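Side-chain contacts in DNA binding protein (Mycobacterium tuberculosis, PDB 4NB5), which controls expression of MmpS-MmpL transport systems and of its own gene, as a homodimeric repressor that binds directly to promoter regions: residues Ser31-Ala36 with Ala71-Gln76; Gly41-Cys46 with Glu54-Ala59. All coordinates share one frame; numbering follows the deposited sequence.

In the fold
Helix 34-45 runs through both contacts. In contact 1 its first turn meets helix 64-77, and in contact 2 its last turns meet helix 53-59. These two partner helices follow each other in the chain and fall almost wholly within the inferred helix-turn-helix, residues 53-76; in sequence, contact 2 is nested inside the loop that contact 1 closes. The two centres lie 13 Å apart, and the nearest atoms of the two contacts come to about 5 Å without touching. Contact 1 is the nearer to the bound octadecanoate glyceride: the side chain of Leu74 is about 7 Å from it, that of Leu43 in contact 2 about 13 Å. Both contacts also touch the second subunit.

Contact 1. Residues Ser31-Ala36 with Ala71-Gln76; sequences SLTRLA and ARMLIQ
Thr33 and Ala36 are the residues of 31-36 that meet Met73 and Leu74 on helix 64-77. Leu32, turned toward 71-76, lies at the margin of the contact and packs on Phe27 and on Leu32 of the second subunit, whose Ser31 touches Met73. Thr33 is the N-cap of helix 34-45. Its OG1 accepts from Ala36 N at 3.1 Å and is also hydrogen-bonded to Asn70 OD1. Its 4.4 Å approach to Met73 CE is doubtful, since Met73 is deposited in two conformers and this holds for one. In that conformer CG stands anti to the backbone N of Met73 (chi1 -176°) and SD continues the chain nearly extended from CA (chi2 171°), which brings SD alongside Ala36 CB at 4.5 Å, under the same caution. The carbonyl O of Ala36 is approached by both branches of Leu74, CD1 at 3.6 Å and CD2 at 4.0 Å. The start of helix 34-45 thus packs on the second helix of the inferred helix-turn-helix in a MarR-type winged domain, Phe27 of helix 16-28 touching both Ala36 and Leu74. With no hydrogen bond between the segments, the contact rests on van der Waals packing, closest at Leu74 CD1, and the polar OG1 beside it is already engaged by the cap and by Asn70.

Contact 2. Residues Gly41-Cys46 with Glu54-Ala59; sequences GWLLVC and EELATA
Helix 41-45 and helix 54-59 run at 112° to each other with their axes 11.8 Å apart at closest approach, and the nearest pair of CA atoms is Trp42 with Leu56. The indole of Trp42 reaches across, its CG anti to the backbone N (chi1 -177°), which carries the ring out toward 54-59. Ala59 sets its methyl over one face: CB lies 3.8 Å from the centroid of the six-membered ring, 22° off the normal, a CH-pi contact whose nearest ring atom is CZ2. Cys46 CB lies 3.6 Å above the plane on the opposite face, so the two faces are covered at different parts of the indole, the six-membered ring by Ala59 and the NE1 side by Cys46. Leu56 comes at the pyrrole side obliquely, its CD2 3.4 Å from Trp42 CD1. The same methyl meets Leu43 CD2 at 4.2 Å, the two leucine side chains crossing at about a right angle. Trp42 NE1 is hydrogen-bonded to Gln51 OE1, which ties the ring to the short strand 51-52 as well and helps fix its rotation. Leu56 continues inward onto Phe93 and Ile67. The contact, with Leu43 and Leu56 as its buried side, joins helix 34-45 to the first helix of the inferred DNA-binding motif in a MarR-type winged helix-turn-helix domain, and Ile67 links it to the helix that follows.

Contact 1. Residues Ser31-Ala36 with Ala71-Gln76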
loop_
_atom_site.group_PDB
_atom_site.type_symbol
_atom_site.label_atom_id
_atom_site.label_comp_id
_atom_site.label_asym_id
_atom_site.label_seq_id
_atom_site.Cartn_x
_atom_site.Cartn_y
_atom_site.Cartn_z
ATOM N N SER B 31 -18.983 -4.272 -9.436
ATOM C CA SER B 31 -19.307 -4.832 -8.133
ATOM C C SER B 31 -18.716 -4.039 -6.975
ATOM O O SER B 31 -18.667 -4.533 -5.852
ATOM C CB SER B 31 -18.862 -6.297 -8.051
ATOM O OG SER B 31 -19.345 -7.030 -9.166
ATOM N N LEU B 32 -18.281 -2.809 -7.238
ATOM C CA LEU B 32 -17.913 -1.906 -6.158
ATOM C C LEU B 32 -19.106 -0.996 -5.872
ATOM O O LEU B 32 -20.084 -1.005 -6.616
ATOM C CB LEU B 32 -16.670 -1.098 -6.536
ATOM C CG LEU B 32 -15.398 -1.923 -6.773
ATOM C CD1 LEU B 32 -14.241 -1.010 -7.158
ATOM C CD2 LEU B 32 -15.050 -2.754 -5.541
ATOM N N THR B 33 -19.048 -0.221 -4.795
ATOM C CA THR B 33 -20.183 0.624 -4.444
ATOM C C THR B 33 -20.260 1.875 -5.319
ATOM O O THR B 33 -19.242 2.473 -5.680
ATOM C CB THR B 33 -20.134 1.089 -2.978
ATOM O OG1 THR B 33 -19.015 1.962 -2.790
ATOM C CG2 THR B 33 -20.024 -0.100 -2.034
ATOM N N ARG B 34 -21.485 2.266 -5.638
ATOM C CA ARG B 34 -21.735 3.473 -6.405
ATOM C C ARG B 34 -21.175 4.686 -5.663
ATOM O O ARG B 34 -20.568 5.570 -6.268
ATOM C CB ARG B 34 -23.244 3.631 -6.646
ATOM C CG ARG B 34 -23.626 4.798 -7.529
ATOM C CD ARG B 34 -25.119 4.808 -7.856
ATOM N NE ARG B 34 -25.474 3.702 -8.746
ATOM C CZ ARG B 34 -25.273 3.702 -10.064
ATOM N NH1 ARG B 34 -24.715 4.746 -10.665
ATOM N NH2 ARG B 34 -25.625 2.650 -10.788
ATOM N N LEU B 35 -21.357 4.722 -4.348
ATOM C CA LEU B 35 -20.924 5.883 -3.574
ATOM C C LEU B 35 -19.406 6.057 -3.601
ATOM O O LEU B 35 -18.911 7.184 -3.651
ATOM C CB LEU B 35 -21.446 5.815 -2.137
ATOM C CG LEU B 35 -21.074 6.990 -1.229
ATOM C CD1 LEU B 35 -21.412 8.335 -1.862
ATOM C CD2 LEU B 35 -21.804 6.829 0.100
ATOM N N ALA B 36 -18.658 4.953 -3.586
ATOM C CA ALA B 36 -17.208 5.040 -3.701
ATOM C C ALA B 36 -16.798 5.701 -5.018
ATOM O O ALA B 36 -15.904 6.541 -5.038
ATOM C CB ALA B 36 -16.584 3.660 -3.586
ATOM N N ALA B 71 -14.819 6.245 2.042
ATOM C CA ALA B 71 -13.538 6.937 2.103
ATOM C C ALA B 71 -12.437 5.956 2.507
ATOM O O ALA B 71 -11.336 5.970 1.954
ATOM C CB ALA B 71 -13.602 8.107 3.071
ATOM N N ARG B 72 -12.747 5.099 3.472
ATOM C CA ARG B 72 -11.799 4.098 3.935
ATOM C C ARG B 72 -11.364 3.188 2.784
ATOM O O ARG B 72 -10.188 2.850 2.666
ATOM C CB ARG B 72 -12.430 3.274 5.060
ATOM C CG ARG B 72 -11.486 2.269 5.709
ATOM C CD ARG B 72 -12.145 1.594 6.907
ATOM N NE ARG B 72 -12.839 2.568 7.752
ATOM C CZ ARG B 72 -14.129 2.516 8.082
ATOM N NH1 ARG B 72 -14.912 1.525 7.663
ATOM N NH2 ARG B 72 -14.645 3.466 8.851
ATOM N N MET B 73 -12.316 2.815 1.934
ATOM C CA MET B 73 -12.029 1.966 0.791
ATOM C C MET B 73 -11.089 2.667 -0.189
ATOM O O MET B 73 -10.119 2.081 -0.664
ATOM C CB MET B 73 -13.337 1.594 0.107
ATOM C CG MET B 73 -13.194 0.636 -1.056
ATOM S SD MET B 73 -14.797 0.049 -1.656
ATOM C CE MET B 73 -15.838 0.283 -0.207
ATOM N N LEU B 74 -11.380 3.926 -0.492
ATOM C CA LEU B 74 -10.553 4.665 -1.437
ATOM C C LEU B 74 -9.154 4.915 -0.889
ATOM O O LEU B 74 -8.197 5.026 -1.655
ATOM C CB LEU B 74 -11.217 5.996 -1.813
ATOM C CG LEU B 74 -12.508 5.884 -2.628
ATOM C CD1 LEU B 74 -13.099 7.263 -2.882
ATOM C CD2 LEU B 74 -12.287 5.155 -3.947
ATOM N N ILE B 75 -9.026 5.039 0.430
ATOM C CA ILE B 75 -7.705 5.158 1.043
ATOM C C ILE B 75 -6.947 3.834 0.851
ATOM O O ILE B 75 -5.780 3.832 0.462
ATOM C CB ILE B 75 -7.806 5.519 2.547
ATOM C CG1 ILE B 75 -8.234 6.981 2.704
ATOM C CG2 ILE B 75 -6.472 5.287 3.252
ATOM C CD1 ILE B 75 -8.689 7.361 4.116
ATOM N N GLN B 76 -7.621 2.718 1.090
ATOM C CA GLN B 76 -6.992 1.408 0.928
ATOM C C GLN B 76 -6.566 1.189 -0.521
ATOM O O GLN B 76 -5.507 0.623 -0.776
ATOM C CB GLN B 76 -7.946 0.294 1.354
ATOM C CG GLN B 76 -7.333 -1.098 1.263
ATOM C CD GLN B 76 -8.378 -2.193 1.210
ATOM O OE1 GLN B 76 -9.347 -2.109 0.452
ATOM N NE2 GLN B 76 -8.189 -3.230 2.018
#

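Contact 2. Residues Gly41-Cys46 with Glu54-Ala59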
loop_
_atom_site.group_PDB
_atom_site.type_symbol
_atom_site.label_atom_id
_atom_site.label_comp_id
_atom_site.label_asym_id
_atom_site.label_seq_id
_atom_site.Cartn_x
_atom_site.Cartn_y
_atom_site.Cartn_z
ATOM N N GLY B 41 -14.946 10.476 -7.920
ATOM C CA GLY B 41 -15.228 11.472 -8.937
ATOM C C GLY B 41 -15.283 12.885 -8.368
ATOM O O GLY B 41 -14.706 13.814 -8.932
ATOM N N TRP B 42 -15.984 13.051 -7.255
ATOM C CA TRP B 42 -16.070 14.347 -6.604
ATOM C C TRP B 42 -14.680 14.870 -6.220
ATOM O O TRP B 42 -14.360 16.032 -6.451
ATOM C CB TRP B 42 -16.972 14.275 -5.369
ATOM C CG TRP B 42 -17.160 15.606 -4.698
ATOM C CD1 TRP B 42 -16.555 16.037 -3.556
ATOM C CD2 TRP B 42 -18.016 16.675 -5.130
ATOM N NE1 TRP B 42 -16.981 17.309 -3.248
ATOM C CE2 TRP B 42 -17.870 17.719 -4.196
ATOM C CE3 TRP B 42 -18.891 16.838 -6.205
ATOM C CZ2 TRP B 42 -18.572 18.919 -4.315
ATOM C CZ3 TRP B 42 -19.583 18.038 -6.319
ATOM C CH2 TRP B 42 -19.415 19.061 -5.380
ATOM N N LEU B 43 -13.841 14.013 -5.646
ATOM C CA LEU B 43 -12.519 14.469 -5.199
ATOM C C LEU B 43 -11.573 14.760 -6.357
ATOM O O LEU B 43 -10.537 15.399 -6.173
ATOM C CB LEU B 43 -11.902 13.459 -4.224
ATOM C CG LEU B 43 -12.600 13.404 -2.865
ATOM C CD1 LEU B 43 -12.146 12.202 -2.073
ATOM C CD2 LEU B 43 -12.341 14.682 -2.067
ATOM N N LEU B 44 -11.934 14.306 -7.553
ATOM C CA LEU B 44 -11.186 14.621 -8.762
ATOM C C LEU B 44 -11.509 16.005 -9.334
ATOM O O LEU B 44 -10.713 16.563 -10.076
ATOM C CB LEU B 44 -11.469 13.565 -9.833
ATOM C CG LEU B 44 -10.587 12.331 -9.698
ATOM C CD1 LEU B 44 -11.260 11.132 -10.326
ATOM C CD2 LEU B 44 -9.245 12.548 -10.339
ATOM N N VAL B 45 -12.675 16.553 -8.998
ATOM C CA VAL B 45 -13.114 17.801 -9.622
ATOM C C VAL B 45 -13.470 18.910 -8.644
ATOM O O VAL B 45 -13.674 20.044 -9.062
ATOM C CB VAL B 45 -14.341 17.588 -10.540
ATOM C CG1 VAL B 45 -13.978 16.687 -11.706
ATOM C CG2 VAL B 45 -15.514 17.024 -9.755
ATOM N N CYS B 46 -13.564 18.598 -7.357
ATOM C CA CYS B 46 -14.009 19.593 -6.386
ATOM C C CYS B 46 -12.992 20.720 -6.198
ATOM O O CYS B 46 -11.803 20.583 -6.500
ATOM C CB CYS B 46 -14.308 18.928 -5.043
ATOM S SG CYS B 46 -12.880 18.108 -4.309
ATOM N N GLU B 54 -18.358 16.351 6.346
ATOM C CA GLU B 54 -19.684 16.952 6.272
ATOM C C GLU B 54 -19.962 17.488 4.869
ATOM O O GLU B 54 -21.052 17.290 4.327
ATOM C CB GLU B 54 -19.807 18.079 7.303
ATOM C CG GLU B 54 -19.738 17.613 8.764
ATOM C CD GLU B 54 -18.373 17.069 9.189
ATOM O OE1 GLU B 54 -18.349 16.141 10.028
ATOM O OE2 GLU B 54 -17.328 17.567 8.708
ATOM N N GLU B 55 -18.969 18.155 4.285
ATOM C CA GLU B 55 -19.089 18.712 2.941
ATOM C C GLU B 55 -19.335 17.619 1.907
ATOM O O GLU B 55 -20.119 17.799 0.969
ATOM C CB GLU B 55 -17.825 19.488 2.572
ATOM C CG GLU B 55 -17.717 20.850 3.231
ATOM C CD GLU B 55 -16.406 21.553 2.918
ATOM O OE1 GLU B 55 -15.403 20.861 2.631
ATOM O OE2 GLU B 55 -16.382 22.801 2.958
ATOM N N LEU B 56 -18.656 16.489 2.082
ATOM C CA LEU B 56 -18.799 15.362 1.170
ATOM C C LEU B 56 -20.186 14.750 1.281
ATOM O O LEU B 56 -20.830 14.451 0.274
ATOM C CB LEU B 56 -17.727 14.305 1.458
ATOM C CG LEU B 56 -16.305 14.777 1.158
ATOM C CD1 LEU B 56 -15.270 13.783 1.671
ATOM C CD2 LEU B 56 -16.121 15.011 -0.333
ATOM N N ALA B 57 -20.658 14.573 2.512
ATOM C CA ALA B 57 -21.982 14.016 2.728
ATOM C C ALA B 57 -23.041 14.914 2.099
ATOM O O ALA B 57 -24.000 14.426 1.514
ATOM C CB ALA B 57 -22.248 13.842 4.209
ATOM N N THR B 58 -22.854 16.227 2.210
ATOM C CA THR B 58 -23.820 17.183 1.675
ATOM C C THR B 58 -23.851 17.150 0.146
ATOM O O THR B 58 -24.916 17.045 -0.465
ATOM C CB THR B 58 -23.506 18.612 2.149
ATOM O OG1 THR B 58 -23.712 18.698 3.562
ATOM C CG2 THR B 58 -24.407 19.623 1.461
ATOM N N ALA B 59 -22.669 17.217 -0.456
ATOM C CA ALA B 59 -22.528 17.282 -1.909
ATOM C C ALA B 59 -23.092 16.043 -2.599
ATOM O O ALA B 59 -23.672 16.136 -3.690
ATOM C CB ALA B 59 -21.057 17.458 -2.276
#